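Local coordinates for pullulanase (PDB 2WAN), which hydrolyses alpha-1,6-glucosidic linkages in pullulan and probably also those at the branch points of starch-type polysaccharides, at residues T335-E347 with L373-N385. Sequence-based numbering, arbitrary orientation. Where two conformers were deposited one is given.
Sequences TASNVQLLLYNSE and LENWYYLYQVTVN. With SO4 (sulfate ion), chain K.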
ATOM      1  N   THR A 335       2.322  27.855   4.451  1.00 18.86           N
ATOM      2  CA  THR A 335       3.219  28.479   5.431  1.00 19.85           C
ATOM      3  C   THR A 335       4.237  29.440   4.802  1.00 20.16           C
ATOM      4  O   THR A 335       5.001  30.106   5.511  1.00 20.51           O
ATOM      5  CB  THR A 335       3.963  27.429   6.257  1.00 19.52           C
ATOM      6  OG1 THR A 335       4.843  26.700   5.399  1.00 18.48           O
ATOM      7  CG2 THR A 335       2.979  26.479   6.940  1.00 17.29           C
ATOM      8  N   ALA A 336       4.251  29.525   3.472  1.00 18.67           N
ATOM      9  CA  ALA A 336       5.215  30.387   2.788  1.00 19.59           C
ATOM     10  C   ALA A 336       4.910  31.872   3.016  1.00 19.29           C
ATOM     11  O   ALA A 336       3.746  32.267   3.083  1.00 18.70           O
ATOM     12  CB  ALA A 336       5.259  30.078   1.290  1.00 20.14           C
ATOM     13  N   SER A 337       5.966  32.674   3.141  1.00 20.30           N
ATOM     14  CA  SER A 337       5.822  34.140   3.171  1.00 22.18           C
ATOM     15  C   SER A 337       5.843  34.719   1.753  1.00 23.64           C
ATOM     16  O   SER A 337       5.290  35.799   1.501  1.00 22.78           O
ATOM     17  CB  SER A 337       6.922  34.778   4.023  1.00 21.69           C
ATOM     18  OG  SER A 337       8.217  34.522   3.503  1.00 25.37           O
ATOM     19  N   ASN A 338       6.489  33.997   0.839  1.00 20.66           N
ATOM     20  CA  ASN A 338       6.561  34.396  -0.559  1.00 20.66           C
ATOM     21  C   ASN A 338       6.734  33.188  -1.466  1.00 18.46           C
ATOM     22  O   ASN A 338       7.450  32.247  -1.111  1.00 19.31           O
ATOM     23  CB  ASN A 338       7.735  35.351  -0.788  1.00 22.65           C
ATOM     24  CG  ASN A 338       7.596  36.139  -2.074  1.00 21.28           C
ATOM     25  OD1 ASN A 338       6.503  36.274  -2.612  1.00 27.33           O
ATOM     26  ND2 ASN A 338       8.710  36.659  -2.574  1.00 24.59           N
ATOM     27  N   VAL A 339       6.076  33.226  -2.625  1.00 17.74           N
ATOM     28  CA  VAL A 339       6.334  32.251  -3.697  1.00 16.32           C
ATOM     29  C   VAL A 339       6.518  32.988  -5.021  1.00 16.15           C
ATOM     30  O   VAL A 339       5.681  33.808  -5.402  1.00 18.45           O
ATOM     31  CB  VAL A 339       5.210  31.185  -3.843  1.00 15.16           C
ATOM     32  CG1 VAL A 339       5.594  30.155  -4.914  1.00 15.01           C
ATOM     33  CG2 VAL A 339       4.932  30.465  -2.524  1.00 16.75           C
ATOM     34  N   GLN A 340       7.625  32.711  -5.700  1.00 16.95           N
ATOM     35  CA  GLN A 340       7.849  33.240  -7.037  1.00 17.03           C
ATOM     36  C   GLN A 340       7.914  32.110  -8.066  1.00 16.91           C
ATOM     37  O   GLN A 340       8.331  30.986  -7.747  1.00 17.80           O
ATOM     38  CB  GLN A 340       9.142  34.042  -7.068  1.00 18.08           C
ATOM     39  CG  GLN A 340       9.105  35.228  -6.112  1.00 21.28           C
ATOM     40  CD  GLN A 340      10.146  36.268  -6.457  1.00 31.64           C
ATOM     41  OE1 GLN A 340      11.155  36.396  -5.770  1.00 34.26           O
ATOM     42  NE2 GLN A 340       9.910  37.006  -7.535  1.00 36.90           N
ATOM     43  N   LEU A 341       7.493  32.430  -9.287  1.00 17.18           N
ATOM     44  CA  LEU A 341       7.636  31.539 -10.444  1.00 14.26           C
ATOM     45  C   LEU A 341       8.931  31.866 -11.186  1.00 15.60           C
ATOM     46  O   LEU A 341       9.154  33.026 -11.571  1.00 16.67           O
ATOM     47  CB  LEU A 341       6.425  31.708 -11.383  1.00 13.97           C
ATOM     48  CG  LEU A 341       6.408  30.918 -12.700  1.00 13.10           C
ATOM     49  CD1 LEU A 341       6.237  29.413 -12.412  1.00 14.01           C
ATOM     50  CD2 LEU A 341       5.288  31.417 -13.607  1.00 14.24           C
ATOM     51  N   LEU A 342       9.768  30.845 -11.403  1.00 15.37           N
ATOM     52  CA  LEU A 342      10.992  30.989 -12.187  1.00 12.66           C
ATOM     53  C   LEU A 342      10.772  30.295 -13.521  1.00 14.95           C
ATOM     54  O   LEU A 342      10.495  29.093 -13.561  1.00 13.06           O
ATOM     55  CB  LEU A 342      12.214  30.387 -11.467  1.00 12.65           C
ATOM     56  CG  LEU A 342      12.453  30.834 -10.012  1.00 15.91           C
ATOM     57  CD1 LEU A 342      13.733  30.210  -9.437  1.00 13.55           C
ATOM     58  CD2 LEU A 342      12.543  32.338  -9.956  1.00 17.94           C
ATOM     59  N   LEU A 343      10.848  31.078 -14.595  1.00 13.63           N
ATOM     60  CA  LEU A 343      10.643  30.595 -15.965  1.00 12.46           C
ATOM     61  C   LEU A 343      11.957  30.568 -16.721  1.00 14.19           C
ATOM     62  O   LEU A 343      12.727  31.534 -16.651  1.00 15.13           O
ATOM     63  CB  LEU A 343       9.648  31.505 -16.715  1.00 14.22           C
ATOM     64  CG  LEU A 343       8.172  31.358 -16.347  1.00 15.26           C
ATOM     65  CD1 LEU A 343       7.331  32.388 -17.103  1.00 15.25           C
ATOM     66  CD2 LEU A 343       7.633  29.944 -16.619  1.00 17.25           C
ATOM     67  N   TYR A 344      12.194  29.476 -17.454  1.00 12.69           N
ATOM     68  CA  TYR A 344      13.414  29.262 -18.232  1.00 13.73           C
ATOM     69  C   TYR A 344      13.044  28.894 -19.675  1.00 15.47           C
ATOM     70  O   TYR A 344      12.273  27.951 -19.918  1.00 15.03           O
ATOM     71  CB  TYR A 344      14.259  28.124 -17.645  1.00 12.71           C
ATOM     72  CG  TYR A 344      14.603  28.255 -16.159  1.00 14.57           C
ATOM     73  CD1 TYR A 344      15.862  28.694 -15.754  1.00 13.18           C
ATOM     74  CD2 TYR A 344      13.666  27.911 -15.171  1.00 15.28           C
ATOM     75  CE1 TYR A 344      16.189  28.790 -14.381  1.00 15.69           C
ATOM     76  CE2 TYR A 344      13.977  28.018 -13.804  1.00 14.37           C
ATOM     77  CZ  TYR A 344      15.234  28.464 -13.423  1.00 17.86           C
ATOM     78  OH  TYR A 344      15.528  28.565 -12.080  1.00 17.65           O
ATOM     79  N   ASN A 345      13.608  29.625 -20.631  1.00 15.78           N
ATOM     80  CA  ASN A 345      13.399  29.311 -22.047  1.00 16.60           C
ATOM     81  C   ASN A 345      14.414  28.309 -22.603  1.00 17.32           C
ATOM     82  O   ASN A 345      14.566  28.162 -23.821  1.00 20.83           O
ATOM     83  CB  ASN A 345      13.368  30.611 -22.868  1.00 17.55           C
ATOM     84  CG  ASN A 345      14.710  31.311 -22.905  1.00 19.71           C
ATOM     85  OD1 ASN A 345      15.706  30.822 -22.367  1.00 20.55           O
ATOM     86  ND2 ASN A 345      14.743  32.476 -23.553  1.00 22.76           N
ATOM     87  N   SER A 346      15.117  27.637 -21.697  1.00 18.10           N
ATOM     88  CA  SER A 346      16.043  26.568 -22.051  1.00 17.36           C
ATOM     89  C   SER A 346      16.143  25.560 -20.909  1.00 16.54           C
ATOM     90  O   SER A 346      15.811  25.848 -19.763  1.00 18.24           O
ATOM     91  CB  SER A 346      17.440  27.108 -22.405  1.00 19.42           C
ATOM     92  OG  SER A 346      18.202  27.408 -21.237  1.00 20.90           O
ATOM     93  N   GLU A 347      16.606  24.372 -21.244  1.00 17.44           N
ATOM     94  CA  GLU A 347      16.715  23.301 -20.276  1.00 18.27           C
ATOM     95  C   GLU A 347      17.820  23.509 -19.218  1.00 21.49           C
ATOM     96  O   GLU A 347      17.665  23.082 -18.077  1.00 19.12           O
ATOM     97  CB  GLU A 347      16.890  21.984 -21.031  1.00 20.53           C
ATOM     98  CG  GLU A 347      16.700  20.727 -20.201  1.00 19.92           C
ATOM     99  CD  GLU A 347      16.531  19.483 -21.061  1.00 20.18           C
ATOM    100  OE1 GLU A 347      16.969  19.476 -22.227  1.00 17.67           O
ATOM    101  OE2 GLU A 347      15.953  18.503 -20.571  1.00 18.10           O
ATOM    102  N   LEU A 373       3.700  29.167 -23.635  1.00 15.93           N
ATOM    103  CA  LEU A 373       4.819  28.649 -22.846  0.50 14.94           C
ATOM    104  C   LEU A 373       5.140  27.185 -23.184  1.00 14.18           C
ATOM    105  O   LEU A 373       5.825  26.495 -22.424  1.00 14.47           O
ATOM    106  CB  LEU A 373       4.551  28.808 -21.339  0.50 15.76           C
ATOM    107  CG  LEU A 373       4.768  30.188 -20.702  0.50 18.07           C
ATOM    108  CD1 LEU A 373       3.734  31.187 -21.187  0.50 18.71           C
ATOM    109  CD2 LEU A 373       4.734  30.102 -19.187  0.50 19.16           C
ATOM    110  N   GLU A 374       4.675  26.702 -24.336  1.00 14.26           N
ATOM    111  CA  GLU A 374       5.001  25.320 -24.713  1.00 14.57           C
ATOM    112  C   GLU A 374       6.517  25.085 -24.756  1.00 14.91           C
ATOM    113  O   GLU A 374       7.265  25.853 -25.365  1.00 15.46           O
ATOM    114  CB  GLU A 374       4.352  24.912 -26.053  1.00 17.33           C
ATOM    115  CG  GLU A 374       4.606  23.441 -26.438  1.00 25.33           C
ATOM    116  CD  GLU A 374       3.854  22.998 -27.675  1.00 29.76           C
ATOM    117  OE1 GLU A 374       3.344  23.858 -28.413  1.00 31.04           O
ATOM    118  OE2 GLU A 374       3.791  21.777 -27.911  1.00 34.07           O
ATOM    119  N   ASN A 375       6.947  24.005 -24.102  1.00 13.42           N
ATOM    120  CA  ASN A 375       8.351  23.585 -24.038  1.00 13.71           C
ATOM    121  C   ASN A 375       9.242  24.459 -23.183  1.00 11.64           C
ATOM    122  O   ASN A 375      10.462  24.294 -23.203  1.00 11.81           O
ATOM    123  CB  ASN A 375       8.961  23.407 -25.441  1.00 15.28           C
ATOM    124  CG  ASN A 375       8.198  22.400 -26.275  1.00 23.07           C
ATOM    125  OD1 ASN A 375       7.627  21.447 -25.748  1.00 20.78           O
ATOM    126  ND2 ASN A 375       8.158  22.626 -27.580  1.00 21.29           N
ATOM    127  N   TRP A 376       8.628  25.356 -22.399  1.00 11.38           N
ATOM    128  CA  TRP A 376       9.360  26.157 -21.408  1.00 11.40           C
ATOM    129  C   TRP A 376       9.570  25.330 -20.133  1.00 13.01           C
ATOM    130  O   TRP A 376       8.843  24.355 -19.888  1.00 12.02           O
ATOM    131  CB  TRP A 376       8.583  27.431 -21.061  1.00 14.06           C
ATOM    132  CG  TRP A 376       8.767  28.521 -22.063  1.00 12.85           C
ATOM    133  CD1 TRP A 376       8.389  28.503 -23.382  1.00 14.31           C
ATOM    134  CD2 TRP A 376       9.360  29.805 -21.829  1.00 13.72           C
ATOM    135  NE1 TRP A 376       8.726  29.697 -23.989  1.00 14.15           N
ATOM    136  CE2 TRP A 376       9.324  30.511 -23.060  1.00 17.80           C
ATOM    137  CE3 TRP A 376       9.930  30.424 -20.702  1.00 16.49           C
ATOM    138  CZ2 TRP A 376       9.832  31.809 -23.194  1.00 19.95           C
ATOM    139  CZ3 TRP A 376      10.438  31.719 -20.837  1.00 21.80           C
ATOM    140  CH2 TRP A 376      10.377  32.397 -22.077  1.00 23.67           C
ATOM    141  N   TYR A 377      10.554  25.725 -19.323  1.00 11.45           N
ATOM    142  CA  TYR A 377      10.841  25.038 -18.062  1.00 13.76           C
ATOM    143  C   TYR A 377      10.553  25.965 -16.891  1.00 13.07           C
ATOM    144  O   TYR A 377      10.583  27.200 -17.034  1.00 13.21           O
ATOM    145  CB  TYR A 377      12.292  24.533 -18.022  1.00 11.31           C
ATOM    146  CG  TYR A 377      12.580  23.496 -19.090  1.00 11.36           C
ATOM    147  CD1 TYR A 377      12.953  23.876 -20.399  1.00 10.99           C
ATOM    148  CD2 TYR A 377      12.441  22.134 -18.814  1.00 12.86           C
ATOM    149  CE1 TYR A 377      13.209  22.923 -21.387  1.00 14.94           C
ATOM    150  CE2 TYR A 377      12.688  21.171 -19.804  1.00 13.34           C
ATOM    151  CZ  TYR A 377      13.075  21.567 -21.082  1.00 16.54           C
ATOM    152  OH  TYR A 377      13.323  20.599 -22.043  1.00 13.03           O
ATOM    153  N   TYR A 378      10.255  25.394 -15.729  1.00 12.39           N
ATOM    154  CA  TYR A 378       9.965  26.247 -14.582  1.00 10.88           C
ATOM    155  C   TYR A 378      10.264  25.601 -13.240  1.00 14.09           C
ATOM    156  O   TYR A 378      10.414  24.370 -13.118  1.00 13.55           O
ATOM    157  CB  TYR A 378       8.505  26.725 -14.588  1.00 13.48           C
ATOM    158  CG  TYR A 378       7.425  25.704 -14.189  1.00 10.59           C
ATOM    159  CD1 TYR A 378       7.102  24.630 -15.025  1.00 10.93           C
ATOM    160  CD2 TYR A 378       6.705  25.850 -12.990  1.00 13.74           C
ATOM    161  CE1 TYR A 378       6.101  23.720 -14.677  1.00 14.43           C
ATOM    162  CE2 TYR A 378       5.690  24.942 -12.628  1.00 13.41           C
ATOM    163  CZ  TYR A 378       5.395  23.889 -13.486  1.00 15.26           C
ATOM    164  OH  TYR A 378       4.401  23.008 -13.182  1.00 14.21           O
ATOM    165  N   LEU A 379      10.392  26.473 -12.250  1.00 13.06           N
ATOM    166  CA  LEU A 379      10.536  26.083 -10.852  1.00 13.44           C
ATOM    167  C   LEU A 379       9.722  27.047 -10.019  1.00 14.47           C
ATOM    168  O   LEU A 379       9.443  28.188 -10.460  1.00 15.14           O
ATOM    169  CB  LEU A 379      11.992  26.195 -10.402  1.00 12.88           C
ATOM    170  CG  LEU A 379      12.991  25.153 -10.913  1.00 13.69           C
ATOM    171  CD1 LEU A 379      14.424  25.560 -10.594  1.00 14.73           C
ATOM    172  CD2 LEU A 379      12.660  23.765 -10.330  1.00 12.05           C
ATOM    173  N   TYR A 380       9.334  26.597  -8.823  1.00 13.05           N
ATOM    174  CA  TYR A 380       8.834  27.515  -7.775  1.00 12.69           C
ATOM    175  C   TYR A 380       9.952  27.887  -6.818  1.00 16.31           C
ATOM    176  O   TYR A 380      10.736  27.041  -6.402  1.00 14.75           O
ATOM    177  CB  TYR A 380       7.659  26.904  -6.983  1.00 12.35           C
ATOM    178  CG  TYR A 380       6.446  26.573  -7.831  1.00 14.44           C
ATOM    179  CD1 TYR A 380       5.832  27.550  -8.629  1.00 15.44           C
ATOM    180  CD2 TYR A 380       5.886  25.289  -7.811  1.00 13.36           C
ATOM    181  CE1 TYR A 380       4.712  27.247  -9.404  1.00 16.98           C
ATOM    182  CE2 TYR A 380       4.751  24.989  -8.559  1.00 11.19           C
ATOM    183  CZ  TYR A 380       4.185  25.964  -9.369  1.00 15.47           C
ATOM    184  OH  TYR A 380       3.081  25.669 -10.127  1.00 14.69           O
ATOM    185  N   GLN A 381      10.014  29.169  -6.472  1.00 15.87           N
ATOM    186  CA  GLN A 381      10.948  29.644  -5.470  1.00 16.83           C
ATOM    187  C   GLN A 381      10.137  30.000  -4.225  1.00 16.45           C
ATOM    188  O   GLN A 381       9.286  30.897  -4.248  1.00 17.31           O
ATOM    189  CB  GLN A 381      11.742  30.829  -6.011  1.00 18.18           C
ATOM    190  CG  GLN A 381      12.828  31.321  -5.040  1.00 20.88           C
ATOM    191  CD  GLN A 381      13.643  32.460  -5.624  1.00 27.22           C
ATOM    192  OE1 GLN A 381      14.782  32.270  -6.032  1.00 31.83           O
ATOM    193  NE2 GLN A 381      13.048  33.639  -5.689  1.00 34.07           N
ATOM    194  N   VAL A 382      10.366  29.244  -3.157  1.00 16.16           N
ATOM    195  CA  VAL A 382       9.489  29.282  -1.993  1.00 16.56           C
ATOM    196  C   VAL A 382      10.263  29.749  -0.775  1.00 14.84           C
ATOM    197  O   VAL A 382      11.272  29.140  -0.403  1.00 15.68           O
ATOM    198  CB  VAL A 382       8.880  27.876  -1.686  1.00 17.78           C
ATOM    199  CG1 VAL A 382       7.922  27.956  -0.514  1.00 14.73           C
ATOM    200  CG2 VAL A 382       8.157  27.307  -2.918  1.00 19.02           C
ATOM    201  N   THR A 383       9.779  30.834  -0.168  1.00 18.55           N
ATOM    202  CA  THR A 383      10.344  31.356   1.067  1.00 19.82           C
ATOM    203  C   THR A 383       9.469  30.921   2.238  1.00 20.11           C
ATOM    204  O   THR A 383       8.289  31.280   2.308  1.00 19.48           O
ATOM    205  CB  THR A 383      10.474  32.904   1.031  1.00 18.79           C
ATOM    206  OG1 THR A 383      11.291  33.281  -0.093  1.00 19.93           O
ATOM    207  CG2 THR A 383      11.111  33.412   2.332  1.00 20.62           C
ATOM    208  N   VAL A 384      10.038  30.136   3.143  0.50 20.60           N
ATOM    209  CA  VAL A 384       9.335  29.737   4.355  0.50 20.78           C
ATOM    210  C   VAL A 384      10.131  30.167   5.570  0.50 22.86           C
ATOM    211  O   VAL A 384      11.259  29.712   5.766  0.50 23.39           O
ATOM    212  CB  VAL A 384       9.113  28.213   4.419  0.50 21.75           C
ATOM    213  CG1 VAL A 384       8.608  27.818   5.797  0.50 21.26           C
ATOM    214  CG2 VAL A 384       8.126  27.777   3.351  0.50 18.82           C
ATOM    215  N   ASN A 385       9.538  31.040   6.379  0.50 22.14           N
ATOM    216  CA  ASN A 385      10.199  31.562   7.564  0.50 23.78           C
ATOM    217  C   ASN A 385      11.603  32.050   7.221  0.50 24.14           C
ATOM    218  O   ASN A 385      11.776  32.985   6.439  0.50 24.59           O
ATOM    219  CB  ASN A 385      10.249  30.487   8.646  0.50 23.43           C
ATOM    220  CG  ASN A 385      10.370  31.064  10.035  0.50 24.90           C
ATOM    221  OD1 ASN A 385      10.364  32.281  10.210  0.50 24.82           O
ATOM    222  ND2 ASN A 385      10.467  30.192  11.034  0.50 22.28           N
TER
HETATM  223  S   SO4 K1931       8.644  31.355 -27.593  1.00 33.06           S
HETATM  224  O1  SO4 K1931       7.248  31.334 -28.039  1.00 31.39           O
HETATM  225  O2  SO4 K1931       8.863  32.592 -26.839  1.00 35.81           O
HETATM  226  O3  SO4 K1931       9.532  31.291 -28.743  1.00 32.46           O
HETATM  227  O4  SO4 K1931       8.843  30.209 -26.685  1.00 22.51           O
HETATM  228  O   HOH W   1       6.955  31.995   6.028  1.00 33.46           O
HETATM  229  O   HOH W   2      11.242  36.219  -0.751  1.00 35.92           O
HETATM  230  O   HOH W   3      13.416  17.933 -21.266  1.00 12.74           O
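Asn345 lays its CB over one face of the Trp376 indole, 3.6 Å from the centroid of the six-membered ring and 14° off the normal, a clear CH-pi contact. The indole takes this place with CG anti to the carbonyl carbon (chi1 -81°), and its NE1 donates a hydrogen bond of 2.7 Å to O4 of a sulfate ion, probably from the crystallisation liquor. An alanine in place of Trp376 would probably leave the Asn345 methylene without the ring face it packs on and the sulfate without this N-H donor. On the next residue, the Tyr377 ring receives Glu347 CA over one face at 4.0 Å from its centroid, while water 3 links Tyr377 OH to Glu347 OE2, which also accepts from Val401 N.

The ring of Tyr344 turns its edge to strand 377-383, with Tyr377 O near the ring plane, and its OH lies 3.5 Å from Leu379 CD1. Leu341, Leu343, Tyr378 and Tyr380 occupy the reverse face of the sheet: Leu341 CD1 approaches Tyr378 CD2 at 3.6 Å, and both tyrosine hydroxyls bond Asp393. Paired backbone bonds at Gln340-Gln381, Leu342-Leu379 and Tyr344-Tyr377 fix the antiparallel register, the strand axes running 161° apart. Where Ser337 and Asn338 both face Thr383, Ser337 N reaches Thr383 O at 2.8 Å; this is a classic beta bulge, in an antiparallel strand pair of the beta-sandwich carbohydrate-binding module 48.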